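Local coordinates for protein single domain haemoglobin (Campylobacter jejuni, PDB 2WY4) that binds heme and, as a single-domain member of the globin family, probably binds oxygen and may act on nitric oxide, at residues K128-I131 / D132-K136; L87-K90 / E91-P95; E68-E71 / N72-S75; E113-L116 / K117-V121. All blocks are in the same frame, centred on the assembly; numbering follows the deposited sequence. Where two conformers were deposited one is given.

Interaction 1: K128-I131 / D132-K136. With HEM (protoporphyrin IX containing Fe), chain B.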
loop_
_atom_site.group_PDB
_atom_site.type_symbol
_atom_site.label_atom_id
_atom_site.label_comp_id
_atom_site.label_asym_id
_atom_site.label_seq_id
_atom_site.Cartn_x
_atom_site.Cartn_y
_atom_site.Cartn_z
ATOM N N LYS A 128 7.116 5.704 -4.567
ATOM C CA LYS A 128 8.287 5.983 -5.372
ATOM C C LYS A 128 9.259 4.805 -5.361
ATOM O O LYS A 128 9.853 4.470 -6.381
ATOM C CB LYS A 128 8.985 7.248 -4.867
ATOM C CG LYS A 128 10.330 7.498 -5.545
ATOM C CD LYS A 128 10.935 8.800 -5.040
ATOM C CE LYS A 128 11.997 9.344 -5.972
ATOM N NZ LYS A 128 12.998 8.353 -6.353
ATOM N N PHE A 129 9.444 4.195 -4.190
ATOM C CA PHE A 129 10.326 3.032 -4.092
ATOM C C PHE A 129 9.866 1.877 -4.993
ATOM O O PHE A 129 10.692 1.280 -5.707
ATOM C CB PHE A 129 10.412 2.592 -2.635
ATOM C CG PHE A 129 11.507 1.611 -2.348
ATOM C CD1 PHE A 129 12.821 1.994 -2.327
ATOM C CD2 PHE A 129 11.201 0.286 -2.109
ATOM C CE1 PHE A 129 13.825 1.092 -2.041
ATOM C CE2 PHE A 129 12.201 -0.642 -1.861
ATOM C CZ PHE A 129 13.506 -0.241 -1.832
ATOM N N TYR A 130 8.571 1.576 -4.981
ATOM C CA TYR A 130 8.028 0.529 -5.844
ATOM C C TYR A 130 8.132 0.920 -7.321
ATOM O O TYR A 130 8.602 0.136 -8.168
ATOM C CB TYR A 130 6.562 0.263 -5.525
ATOM C CG TYR A 130 6.298 -0.709 -4.397
ATOM C CD1 TYR A 130 6.509 -0.348 -3.091
ATOM C CD2 TYR A 130 5.817 -1.995 -4.664
ATOM C CE1 TYR A 130 6.263 -1.221 -2.059
ATOM C CE2 TYR A 130 5.591 -2.874 -3.645
ATOM C CZ TYR A 130 5.807 -2.509 -2.341
ATOM O OH TYR A 130 5.573 -3.456 -1.369
ATOM N N ILE A 131 7.720 2.152 -7.635
ATOM C CA ILE A 131 7.750 2.639 -9.022
ATOM C C ILE A 131 9.141 2.531 -9.629
ATOM O O ILE A 131 9.300 2.095 -10.775
ATOM C CB ILE A 131 7.261 4.108 -9.083
ATOM C CG1 ILE A 131 5.747 4.197 -8.821
ATOM C CG2 ILE A 131 7.545 4.737 -10.445
ATOM C CD1 ILE A 131 5.258 5.612 -8.472
ATOM N N ASP A 132 10.146 2.937 -8.870
ATOM C CA ASP A 132 11.511 2.956 -9.412
ATOM C C ASP A 132 12.031 1.558 -9.708
ATOM O O ASP A 132 12.699 1.321 -10.732
ATOM C CB ASP A 132 12.496 3.702 -8.495
ATOM C CG ASP A 132 12.265 5.228 -8.462
ATOM O OD1 ASP A 132 11.503 5.776 -9.297
ATOM O OD2 ASP A 132 12.779 5.950 -7.588
ATOM N N ILE A 133 11.722 0.608 -8.832
ATOM C CA ILE A 133 12.129 -0.777 -9.045
ATOM C C ILE A 133 11.397 -1.364 -10.266
ATOM O O ILE A 133 12.013 -2.023 -11.119
ATOM C CB ILE A 133 11.872 -1.629 -7.761
ATOM C CG1 ILE A 133 12.939 -1.321 -6.720
ATOM C CG2 ILE A 133 11.843 -3.119 -8.033
ATOM C CD1 ILE A 133 12.722 -1.939 -5.379
ATOM N N GLU A 134 10.095 -1.090 -10.351
ATOM C CA GLU A 134 9.285 -1.556 -11.449
ATOM C C GLU A 134 9.690 -0.915 -12.785
ATOM O O GLU A 134 9.707 -1.575 -13.818
ATOM C CB GLU A 134 7.800 -1.376 -11.102
ATOM C CG GLU A 134 7.396 -2.399 -10.031
ATOM C CD GLU A 134 6.119 -2.084 -9.274
ATOM O OE1 GLU A 134 5.295 -1.277 -9.770
ATOM O OE2 GLU A 134 5.914 -2.677 -8.187
ATOM N N LYS A 135 10.038 0.363 -12.752
ATOM C CA LYS A 135 10.487 1.046 -13.965
ATOM C C LYS A 135 11.682 0.321 -14.540
ATOM O O LYS A 135 11.758 0.109 -15.757
ATOM C CB LYS A 135 10.826 2.508 -13.670
ATOM C CG LYS A 135 9.676 3.460 -13.832
ATOM C CD LYS A 135 10.103 4.896 -13.521
ATOM C CE LYS A 135 11.131 5.409 -14.510
ATOM N NZ LYS A 135 11.404 6.877 -14.323
ATOM N N LYS A 136 12.626 -0.056 -13.677
ATOM C CA LYS A 136 13.787 -0.817 -14.118
ATOM C C LYS A 136 13.354 -2.124 -14.741
ATOM O O LYS A 136 13.895 -2.530 -15.764
ATOM C CB LYS A 136 14.760 -1.094 -12.972
ATOM C CG LYS A 136 15.629 0.082 -12.613
ATOM C CD LYS A 136 16.811 -0.350 -11.754
ATOM C CE LYS A 136 17.390 0.813 -10.953
ATOM N NZ LYS A 136 17.902 1.938 -11.792
HETATM C CHA HEM B . -0.313 -7.693 -5.718
HETATM C CHB HEM B . 1.547 -4.601 -2.538
HETATM C CHC HEM B . 0.393 -0.954 -5.468
HETATM C CHD HEM B . -2.044 -4.026 -8.329
HETATM C C1A HEM B . 0.354 -7.202 -4.659
HETATM C C2A HEM B . 0.942 -7.951 -3.589
HETATM C C3A HEM B . 1.453 -7.101 -2.679
HETATM C C4A HEM B . 1.175 -5.770 -3.184
HETATM C CMA HEM B . 2.195 -7.473 -1.387
HETATM C CAA HEM B . 0.981 -9.498 -3.527
HETATM C CBA HEM B . 1.819 -10.088 -4.664
HETATM C CGA HEM B . 3.254 -10.393 -4.381
HETATM O O1A HEM B . 3.658 -10.443 -3.189
HETATM O O2A HEM B . 3.999 -10.656 -5.390
HETATM C C1B HEM B . 1.365 -3.342 -3.045
HETATM C C2B HEM B . 1.806 -2.142 -2.431
HETATM C C3B HEM B . 1.488 -1.125 -3.251
HETATM C C4B HEM B . 0.841 -1.661 -4.397
HETATM C CMB HEM B . 2.440 -2.051 -1.050
HETATM C CAB HEM B . 1.685 0.385 -3.064
HETATM C CBB HEM B . 2.815 0.891 -2.603
HETATM C C1C HEM B . -0.323 -1.438 -6.537
HETATM C C2C HEM B . -0.832 -0.735 -7.662
HETATM C C3C HEM B . -1.503 -1.591 -8.404
HETATM C C4C HEM B . -1.488 -2.887 -7.776
HETATM C CMC HEM B . -0.557 0.748 -7.958
HETATM C CAC HEM B . -2.216 -1.270 -9.707
HETATM C CBC HEM B . -3.536 -1.474 -9.795
HETATM C C1D HEM B . -1.772 -5.297 -7.862
HETATM C C2D HEM B . -2.315 -6.454 -8.462
HETATM C C3D HEM B . -1.799 -7.616 -7.691
HETATM C C4D HEM B . -0.970 -7.029 -6.691
HETATM C CMD HEM B . -3.227 -6.497 -9.669
HETATM C CAD HEM B . -2.095 -9.093 -7.886
HETATM C CBD HEM B . -3.061 -9.538 -6.793
HETATM C CGD HEM B . -3.688 -10.878 -7.037
HETATM O O1D HEM B . -4.907 -10.973 -6.857
HETATM O O2D HEM B . -2.928 -11.824 -7.380
HETATM N NA HEM B . 0.492 -5.855 -4.400
HETATM N NB HEM B . 0.792 -3.031 -4.252
HETATM N NC HEM B . -0.734 -2.759 -6.628
HETATM N ND HEM B . -0.979 -5.650 -6.795
HETATM FE FE HEM B . -0.092 -4.333 -5.524
#
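E134 folds back over the carbonyl of Y130, one turn earlier in the last long helix of the globin fold, helix 113-139, which is the H helix of the globins. Its CB and CG each lie 3.4 Å from Y130 O, the carbonyl that also accepts E134 N in a backbone bond of 2.9 Å. With CG anti to the carbonyl carbon (chi1 -72°) and the chain extended beyond it, CD passes the same oxygen and the carboxylate reaches the heme side of the helix. There OE2 lies in the plane of the Y130 ring, at its edge, 3.6 Å from CD2, with the carboxylate turned 81° against the ring. Both oxygens are used: OE1 is hydrogen-bonded to Y94 OH, OE2 to ND1 of H84, the axial ligand of the heme iron. E134 is thus a second-shell residue on the proximal side, and its bond would be expected to polarise the histidine and steady its orientation. The Y130 ring carries the heme vinyl carbon CBB over one face, offset toward the rim, and its OH touches the heme methyl CMB at 3.4 Å. On the flank turned from the heme, I133 CD1 sits over the face of F129, a CH-pi contact 4.2 Å from the ring centroid. On the exposed side K128, in one of its two modelled conformers, is drawn out straight as far as CE and bends at its last torsion (chi4 -50°) to form a salt bridge with D132, NZ lying 2.7 Å from OD2.

Interaction 2: L87-K90 / E91-P95. With HEM (protoporphyrin IX containing Fe), chain B.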
loop_
_atom_site.group_PDB
_atom_site.type_symbol
_atom_site.label_atom_id
_atom_site.label_comp_id
_atom_site.label_asym_id
_atom_site.label_seq_id
_atom_site.Cartn_x
_atom_site.Cartn_y
_atom_site.Cartn_z
ATOM N N LEU A 87 1.405 -7.884 -14.359
ATOM C CA LEU A 87 -0.006 -7.531 -14.500
ATOM C C LEU A 87 -0.259 -6.142 -15.087
ATOM O O LEU A 87 -1.400 -5.724 -15.224
ATOM C CB LEU A 87 -0.699 -7.661 -13.144
ATOM C CG LEU A 87 -0.917 -9.137 -12.759
ATOM C CD1 LEU A 87 -1.416 -9.285 -11.346
ATOM C CD2 LEU A 87 -1.876 -9.830 -13.757
ATOM N N GLY A 88 0.806 -5.460 -15.472
ATOM C CA GLY A 88 0.695 -4.155 -16.115
ATOM C C GLY A 88 0.404 -3.005 -15.193
ATOM O O GLY A 88 -0.216 -2.026 -15.618
ATOM N N VAL A 89 0.856 -3.105 -13.945
ATOM C CA VAL A 89 0.780 -1.991 -13.024
ATOM C C VAL A 89 1.726 -0.910 -13.535
ATOM O O VAL A 89 2.924 -1.133 -13.720
ATOM C CB VAL A 89 1.203 -2.420 -11.625
ATOM C CG1 VAL A 89 1.293 -1.219 -10.722
ATOM C CG2 VAL A 89 0.245 -3.477 -11.080
ATOM N N LYS A 90 1.190 0.295 -13.718
ATOM C CA LYS A 90 1.979 1.415 -14.192
ATOM C C LYS A 90 2.174 2.471 -13.140
ATOM O O LYS A 90 1.427 2.536 -12.167
ATOM C CB LYS A 90 1.317 2.082 -15.392
ATOM C CG LYS A 90 0.985 1.151 -16.516
ATOM C CD LYS A 90 2.232 0.587 -17.145
ATOM C CE LYS A 90 1.884 -0.552 -18.085
ATOM N NZ LYS A 90 3.065 -1.023 -18.855
ATOM N N GLU A 91 3.153 3.350 -13.374
ATOM C CA GLU A 91 3.385 4.474 -12.493
ATOM C C GLU A 91 2.095 5.203 -12.219
ATOM O O GLU A 91 1.843 5.614 -11.096
ATOM C CB GLU A 91 4.365 5.481 -13.118
ATOM C CG GLU A 91 5.708 4.928 -13.548
ATOM C CD GLU A 91 6.578 5.979 -14.211
ATOM O OE1 GLU A 91 6.316 7.202 -13.991
ATOM O OE2 GLU A 91 7.520 5.584 -14.956
ATOM N N GLU A 92 1.271 5.378 -13.249
ATOM C CA GLU A 92 0.055 6.149 -13.120
ATOM C C GLU A 92 -1.039 5.491 -12.292
ATOM O O GLU A 92 -2.047 6.112 -12.008
ATOM C CB GLU A 92 -0.498 6.489 -14.516
ATOM C CG GLU A 92 0.373 7.422 -15.318
ATOM C CD GLU A 92 1.683 6.830 -15.776
ATOM O OE1 GLU A 92 1.711 5.633 -16.138
ATOM O OE2 GLU A 92 2.708 7.582 -15.813
ATOM N N HIS A 93 -0.869 4.213 -11.926
ATOM C CA HIS A 93 -1.867 3.580 -11.041
ATOM C C HIS A 93 -1.577 3.918 -9.594
ATOM O O HIS A 93 -2.453 3.855 -8.788
ATOM C CB HIS A 93 -1.836 2.062 -11.141
ATOM C CG HIS A 93 -2.417 1.501 -12.401
ATOM N ND1 HIS A 93 -1.667 0.761 -13.285
ATOM C CD2 HIS A 93 -3.676 1.530 -12.897
ATOM C CE1 HIS A 93 -2.442 0.382 -14.290
ATOM N NE2 HIS A 93 -3.673 0.812 -14.062
ATOM N N TYR A 94 -0.344 4.279 -9.274
ATOM C CA TYR A 94 0.011 4.538 -7.886
ATOM C C TYR A 94 -0.795 5.681 -7.238
ATOM O O TYR A 94 -1.161 5.545 -6.064
ATOM C CB TYR A 94 1.537 4.652 -7.662
ATOM C CG TYR A 94 2.225 3.318 -7.664
ATOM C CD1 TYR A 94 2.568 2.701 -8.849
ATOM C CD2 TYR A 94 2.480 2.645 -6.475
ATOM C CE1 TYR A 94 3.140 1.461 -8.861
ATOM C CE2 TYR A 94 3.052 1.404 -6.483
ATOM C CZ TYR A 94 3.390 0.823 -7.669
ATOM O OH TYR A 94 3.990 -0.418 -7.671
ATOM N N PRO A 95 -1.077 6.810 -7.931
ATOM C CA PRO A 95 -1.954 7.811 -7.323
ATOM C C PRO A 95 -3.398 7.293 -7.029
ATOM O O PRO A 95 -4.094 7.819 -6.135
ATOM C CB PRO A 95 -1.958 8.943 -8.364
ATOM C CG PRO A 95 -0.718 8.767 -9.112
ATOM C CD PRO A 95 -0.551 7.282 -9.223
HETATM C CHA HEM B . -0.313 -7.693 -5.718
HETATM C CHB HEM B . 1.547 -4.601 -2.538
HETATM C CHC HEM B . 0.393 -0.954 -5.468
HETATM C CHD HEM B . -2.044 -4.026 -8.329
HETATM C C1A HEM B . 0.354 -7.202 -4.659
HETATM C C2A HEM B . 0.942 -7.951 -3.589
HETATM C C3A HEM B . 1.453 -7.101 -2.679
HETATM C C4A HEM B . 1.175 -5.770 -3.184
HETATM C CMA HEM B . 2.195 -7.473 -1.387
HETATM C CAA HEM B . 0.981 -9.498 -3.527
HETATM C CBA HEM B . 1.819 -10.088 -4.664
HETATM C CGA HEM B . 3.254 -10.393 -4.381
HETATM O O1A HEM B . 3.658 -10.443 -3.189
HETATM O O2A HEM B . 3.999 -10.656 -5.390
HETATM C C1B HEM B . 1.365 -3.342 -3.045
HETATM C C2B HEM B . 1.806 -2.142 -2.431
HETATM C C3B HEM B . 1.488 -1.125 -3.251
HETATM C C4B HEM B . 0.841 -1.661 -4.397
HETATM C CMB HEM B . 2.440 -2.051 -1.050
HETATM C CAB HEM B . 1.685 0.385 -3.064
HETATM C CBB HEM B . 2.815 0.891 -2.603
HETATM C C1C HEM B . -0.323 -1.438 -6.537
HETATM C C2C HEM B . -0.832 -0.735 -7.662
HETATM C C3C HEM B . -1.503 -1.591 -8.404
HETATM C C4C HEM B . -1.488 -2.887 -7.776
HETATM C CMC HEM B . -0.557 0.748 -7.958
HETATM C CAC HEM B . -2.216 -1.270 -9.707
HETATM C CBC HEM B . -3.536 -1.474 -9.795
HETATM C C1D HEM B . -1.772 -5.297 -7.862
HETATM C C2D HEM B . -2.315 -6.454 -8.462
HETATM C C3D HEM B . -1.799 -7.616 -7.691
HETATM C C4D HEM B . -0.970 -7.029 -6.691
HETATM C CMD HEM B . -3.227 -6.497 -9.669
HETATM C CAD HEM B . -2.095 -9.093 -7.886
HETATM C CBD HEM B . -3.061 -9.538 -6.793
HETATM C CGD HEM B . -3.688 -10.878 -7.037
HETATM O O1D HEM B . -4.907 -10.973 -6.857
HETATM O O2D HEM B . -2.928 -11.824 -7.380
HETATM N NA HEM B . 0.492 -5.855 -4.400
HETATM N NB HEM B . 0.792 -3.031 -4.252
HETATM N NC HEM B . -0.734 -2.759 -6.628
HETATM N ND HEM B . -0.979 -5.650 -6.795
HETATM FE FE HEM B . -0.092 -4.333 -5.524
#
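H93 holds CG beside its backbone N (chi1 -73°) and turns its imidazole by chi2 118°, which brings ND1 round to the backbone of K90, three residues earlier. K90 N donates to ND1 at 2.9 Å, almost straight at 175° and close to the ring plane, which favours this rotation of the ring and makes ND1 the acceptor. H93 N donates back to K90 O at 2.9 Å. K90 thus gives both its N-H and its C=O to H93 where the chain turns into helix 94-109. The same carbonyl oxygen lies at the edge of the Y94 ring, 3.5 Å from CD1, and farther along that ring CE1 packs on V89 CG1 at 3.7 Å. V89 and the two aromatic residues face the heme together. V89 CG2 and H93 CB each come within 3.6 Å of the vinyl carbon CAC, from which CBC extends over one face of the imidazole. Y94 takes the heme methyl CMC over the centre of one face, 3.6 Å above the ring plane. Its OH has E134 as partner. G88, with positive phi, ends the preceding helix in a Schellman motif; just before it, L87 CD1 touches the propionate carbon CAD at 3.5 Å. Y138 OH of helix 113-139 is hydrogen-bonded to V89 O. The whole forms the FG corner of a globin, lining the heme pocket just beyond the helix that carries the axial histidine H84.

Interaction 3: E68-E71 / N72-S75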
loop_
_atom_site.group_PDB
_atom_site.type_symbol
_atom_site.label_atom_id
_atom_site.label_comp_id
_atom_site.label_asym_id
_atom_site.label_seq_id
_atom_site.Cartn_x
_atom_site.Cartn_y
_atom_site.Cartn_z
ATOM N N GLU A 68 12.064 4.823 7.633
ATOM C CA GLU A 68 13.276 5.657 7.682
ATOM C C GLU A 68 14.309 5.235 6.644
ATOM O O GLU A 68 15.204 6.002 6.307
ATOM C CB GLU A 68 13.919 5.565 9.063
ATOM C CG GLU A 68 13.102 6.225 10.149
ATOM C CD GLU A 68 13.717 6.032 11.523
ATOM O OE1 GLU A 68 13.421 5.004 12.167
ATOM O OE2 GLU A 68 14.522 6.888 11.955
ATOM N N ASN A 69 14.222 3.996 6.164
ATOM C CA ASN A 69 15.166 3.510 5.164
ATOM C C ASN A 69 14.533 2.388 4.359
ATOM O O ASN A 69 14.653 1.205 4.728
ATOM C CB ASN A 69 16.444 3.027 5.852
ATOM C CG ASN A 69 17.509 2.577 4.878
ATOM O OD1 ASN A 69 18.564 2.030 5.287
ATOM N ND2 ASN A 69 17.265 2.796 3.587
ATOM N N LEU A 70 13.863 2.763 3.270
ATOM C CA LEU A 70 13.122 1.793 2.475
ATOM C C LEU A 70 14.022 0.767 1.794
ATOM O O LEU A 70 13.534 -0.274 1.363
ATOM C CB LEU A 70 12.195 2.491 1.476
ATOM C CG LEU A 70 11.081 3.346 2.086
ATOM C CD1 LEU A 70 10.298 4.036 0.968
ATOM C CD2 LEU A 70 10.150 2.532 2.971
ATOM N N GLU A 71 15.329 1.030 1.720
ATOM C CA GLU A 71 16.252 0.050 1.164
ATOM C C GLU A 71 16.199 -1.246 1.936
ATOM O O GLU A 71 16.563 -2.266 1.396
ATOM C CB GLU A 71 17.696 0.556 1.199
ATOM C CG GLU A 71 17.979 1.621 0.179
ATOM C CD GLU A 71 17.822 1.108 -1.234
ATOM O OE1 GLU A 71 17.971 -0.125 -1.460
ATOM O OE2 GLU A 71 17.540 1.931 -2.132
ATOM N N ASN A 72 15.826 -1.189 3.223
ATOM C CA ASN A 72 15.753 -2.394 4.060
ATOM C C ASN A 72 14.551 -3.227 3.787
ATOM O O ASN A 72 14.309 -4.195 4.505
ATOM C CB ASN A 72 15.815 -2.071 5.539
ATOM C CG ASN A 72 17.197 -1.664 5.967
ATOM O OD1 ASN A 72 18.173 -1.971 5.268
ATOM N ND2 ASN A 72 17.299 -0.944 7.102
ATOM N N MET A 73 13.777 -2.878 2.753
ATOM C CA MET A 73 12.741 -3.783 2.276
ATOM C C MET A 73 12.939 -4.113 0.810
ATOM O O MET A 73 12.043 -4.663 0.181
ATOM C CB MET A 73 11.327 -3.298 2.538
ATOM C CG MET A 73 10.926 -2.090 1.756
ATOM S SD MET A 73 9.221 -1.634 2.157
ATOM C CE MET A 73 8.869 -0.347 0.999
ATOM N N ARG A 74 14.138 -3.857 0.286
ATOM C CA ARG A 74 14.394 -4.103 -1.125
ATOM C C ARG A 74 14.135 -5.565 -1.548
ATOM O O ARG A 74 13.514 -5.840 -2.593
ATOM C CB ARG A 74 15.802 -3.667 -1.516
ATOM C CG ARG A 74 16.110 -3.873 -3.004
ATOM C CD ARG A 74 17.414 -3.259 -3.437
ATOM N NE ARG A 74 17.237 -1.827 -3.587
ATOM C CZ ARG A 74 16.729 -1.246 -4.666
ATOM N NH1 ARG A 74 16.346 -1.975 -5.707
ATOM N NH2 ARG A 74 16.594 0.066 -4.678
ATOM N N SER A 75 14.682 -6.517 -0.794
ATOM C CA SER A 75 14.491 -7.918 -1.201
ATOM C C SER A 75 13.006 -8.313 -1.194
ATOM O O SER A 75 12.603 -9.195 -1.937
ATOM C CB SER A 75 15.301 -8.913 -0.365
ATOM O OG SER A 75 14.857 -8.919 0.972
#
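E71 and R74 lie side by side and pair through two parallel hydrogen bonds that make up a bidentate salt bridge. R74 presents the side of its guanidinium: NE donates to E71 OE1 at 2.8 Å, straight at 178°, and NH2 reaches E71 OE2 at 3.3 Å. Each carboxylate oxygen uses its syn lone pair, and the two flat groups are only 14° apart, an arrangement that holds them nearly in one plane. The E71 chain bends at chi2 and the R74 chain at chi3, which turns both ends into line.

The backbone beneath is satisfied by bonds three residues apart. N72 N donates to N69 O at 3.1 Å, M73 N to L70 O at 3.0 Å, and R74 N to E71 O at 3.1 Å. This is a tight 3-10 turn that passes into helix 74-86, with M73 at the N-cap position. M73 holds CG between its backbone N and carbonyl carbon (chi1 68°), which sets CG 3.2 Å from L70 O. The extended chain then runs alongside L70, and its CE meets L70 CD2 at 3.7 Å. N69, E71 and N72 are exposed, while M73 is buried and forms the apolar side with L70.

The turn belongs to the EF corner of the globin fold, between helices 51-65 and 74-86. M73 packs on M62 and A63 of the former, and F129 of helix 113-139 covers L70, E71 and M73, while I133 of that helix touches R74.

Interaction 4: E113-L116 / K117-V121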
loop_
_atom_site.group_PDB
_atom_site.type_symbol
_atom_site.label_atom_id
_atom_site.label_comp_id
_atom_site.label_asym_id
_atom_site.label_seq_id
_atom_site.Cartn_x
_atom_site.Cartn_y
_atom_site.Cartn_z
ATOM N N GLU A 113 -5.172 15.024 11.910
ATOM C CA GLU A 113 -4.612 15.530 10.694
ATOM C C GLU A 113 -3.149 15.219 10.604
ATOM O O GLU A 113 -2.667 14.950 9.522
ATOM C CB GLU A 113 -4.894 17.043 10.559
ATOM C CG GLU A 113 -6.353 17.307 10.297
ATOM C CD GLU A 113 -6.868 16.724 8.986
ATOM O OE1 GLU A 113 -6.116 16.698 7.977
ATOM O OE2 GLU A 113 -8.056 16.329 8.968
ATOM N N ALA A 114 -2.434 15.250 11.736
ATOM C CA ALA A 114 -1.023 14.945 11.701
ATOM C C ALA A 114 -0.804 13.524 11.197
ATOM O O ALA A 114 0.123 13.272 10.449
ATOM C CB ALA A 114 -0.383 15.130 13.082
ATOM N N THR A 115 -1.666 12.610 11.626
ATOM C CA THR A 115 -1.525 11.200 11.202
ATOM C C THR A 115 -1.842 11.056 9.724
ATOM O O THR A 115 -1.131 10.395 8.974
ATOM C CB THR A 115 -2.380 10.291 12.060
ATOM O OG1 THR A 115 -1.911 10.367 13.409
ATOM C CG2 THR A 115 -2.174 8.836 11.669
ATOM N N LEU A 116 -2.918 11.700 9.293
ATOM C CA LEU A 116 -3.247 11.671 7.879
ATOM C C LEU A 116 -2.101 12.226 7.020
ATOM O O LEU A 116 -1.733 11.656 5.996
ATOM C CB LEU A 116 -4.514 12.482 7.610
ATOM C CG LEU A 116 -5.861 11.834 7.712
ATOM C CD1 LEU A 116 -6.941 12.805 7.275
ATOM C CD2 LEU A 116 -5.910 10.563 6.855
ATOM N N LYS A 117 -1.566 13.380 7.424
ATOM C CA LYS A 117 -0.438 13.998 6.724
ATOM C C LYS A 117 0.769 13.056 6.681
ATOM O O LYS A 117 1.451 12.882 5.652
ATOM C CB LYS A 117 -0.073 15.322 7.421
ATOM C CG LYS A 117 0.861 16.219 6.643
ATOM C CD LYS A 117 0.291 16.557 5.265
ATOM C CE LYS A 117 0.543 18.009 4.855
ATOM N NZ LYS A 117 -0.558 18.858 5.342
ATOM N N ALA A 118 1.008 12.387 7.803
ATOM C CA ALA A 118 2.151 11.521 7.876
ATOM C C ALA A 118 1.978 10.370 6.871
ATOM O O ALA A 118 2.935 9.991 6.215
ATOM C CB ALA A 118 2.358 11.024 9.309
ATOM N N TRP A 119 0.758 9.849 6.736
ATOM C CA TRP A 119 0.523 8.751 5.775
ATOM C C TRP A 119 0.548 9.231 4.337
ATOM O O TRP A 119 0.968 8.514 3.436
ATOM C CB TRP A 119 -0.819 8.065 6.092
ATOM C CG TRP A 119 -0.611 6.956 7.119
ATOM C CD1 TRP A 119 -0.865 6.984 8.470
ATOM C CD2 TRP A 119 0.059 5.719 6.877
ATOM N NE1 TRP A 119 -0.451 5.807 9.060
ATOM C CE2 TRP A 119 0.148 5.034 8.102
ATOM C CE3 TRP A 119 0.605 5.122 5.738
ATOM C CZ2 TRP A 119 0.694 3.763 8.201
ATOM C CZ3 TRP A 119 1.157 3.873 5.844
ATOM C CH2 TRP A 119 1.223 3.225 7.064
ATOM N N GLU A 120 0.120 10.472 4.114
ATOM C CA GLU A 120 0.170 11.030 2.761
ATOM C C GLU A 120 1.633 11.101 2.315
ATOM O O GLU A 120 2.003 10.701 1.204
ATOM C CB GLU A 120 -0.412 12.444 2.703
ATOM C CG GLU A 120 -1.878 12.527 3.032
ATOM C CD GLU A 120 -2.428 13.924 2.803
ATOM O OE1 GLU A 120 -1.620 14.863 2.625
ATOM O OE2 GLU A 120 -3.661 14.067 2.792
ATOM N N VAL A 121 2.478 11.614 3.204
ATOM C CA VAL A 121 3.900 11.714 2.924
ATOM C C VAL A 121 4.570 10.328 2.762
ATOM O O VAL A 121 5.346 10.089 1.815
ATOM C CB VAL A 121 4.583 12.531 4.037
ATOM C CG1 VAL A 121 6.064 12.543 3.878
ATOM C CG2 VAL A 121 4.069 13.982 4.036
#
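E113 to L116 offer four successive carbonyls to K117 through E120, the regular bonding of an alpha-helix from its first turn. This is the start of helix 113-139, the H helix of the globin fold. K117 N meets E113 O at 2.8 Å and 170°, and the bonds from A118 N to A114 O, W119 N to T115 O and E120 N to L116 O follow in step. Just ahead of the helix, D112 OD1 accepts from T115 N, one of the early amides that have no turn before them to bind.

The side chains of the second turn lean on these carbonyls. A118 CB lies 3.4 Å from A114 O. In the conformer modelled here, E120 holds CG beside its backbone N (chi1 -64°), which brings that CG against L116 O, and the chain is extended beyond it. K117 bends at three torsions and leads away.

The side turned to the neighbouring helices is largely apolar. L116 packs on L102 of helix 94-109, T115 touches I8 of helix 4-34, and W119 goes in between the two helices, at L102 and I105 of the first and I9 and C12 of the second. The indole NE1 is satisfied by a hydrogen bond beyond this turn. T115 and W119 point the same way, side by side. T115 O approaches the indole edge at CD1 (3.5 Å), and the methyl of T115 lies in the indole plane, with CG2 3.9 Å from CD1.

Interactions 1 and 2 touch at the proximal side of the heme, where helices 94-109 and 113-139 meet through Y94 and the side chains of I131 and E134; both reach the cofactor. Interaction 3 is a surface contact, yet it abuts interaction 1 because F129 and I133 pack against L70, M73 and R74. Interaction 4 shares helix 113-139 with interaction 1 but lies at its other end, centres about 23 Å apart, and touches none of the others. Chemistry follows place: a buried carboxylate bonded to the axial H84, aromatic rings and V89 lie at the heme, salt bridges mark the outer sides of interactions 1 and 3, and interaction 4 relies on backbone bonds and apolar packing.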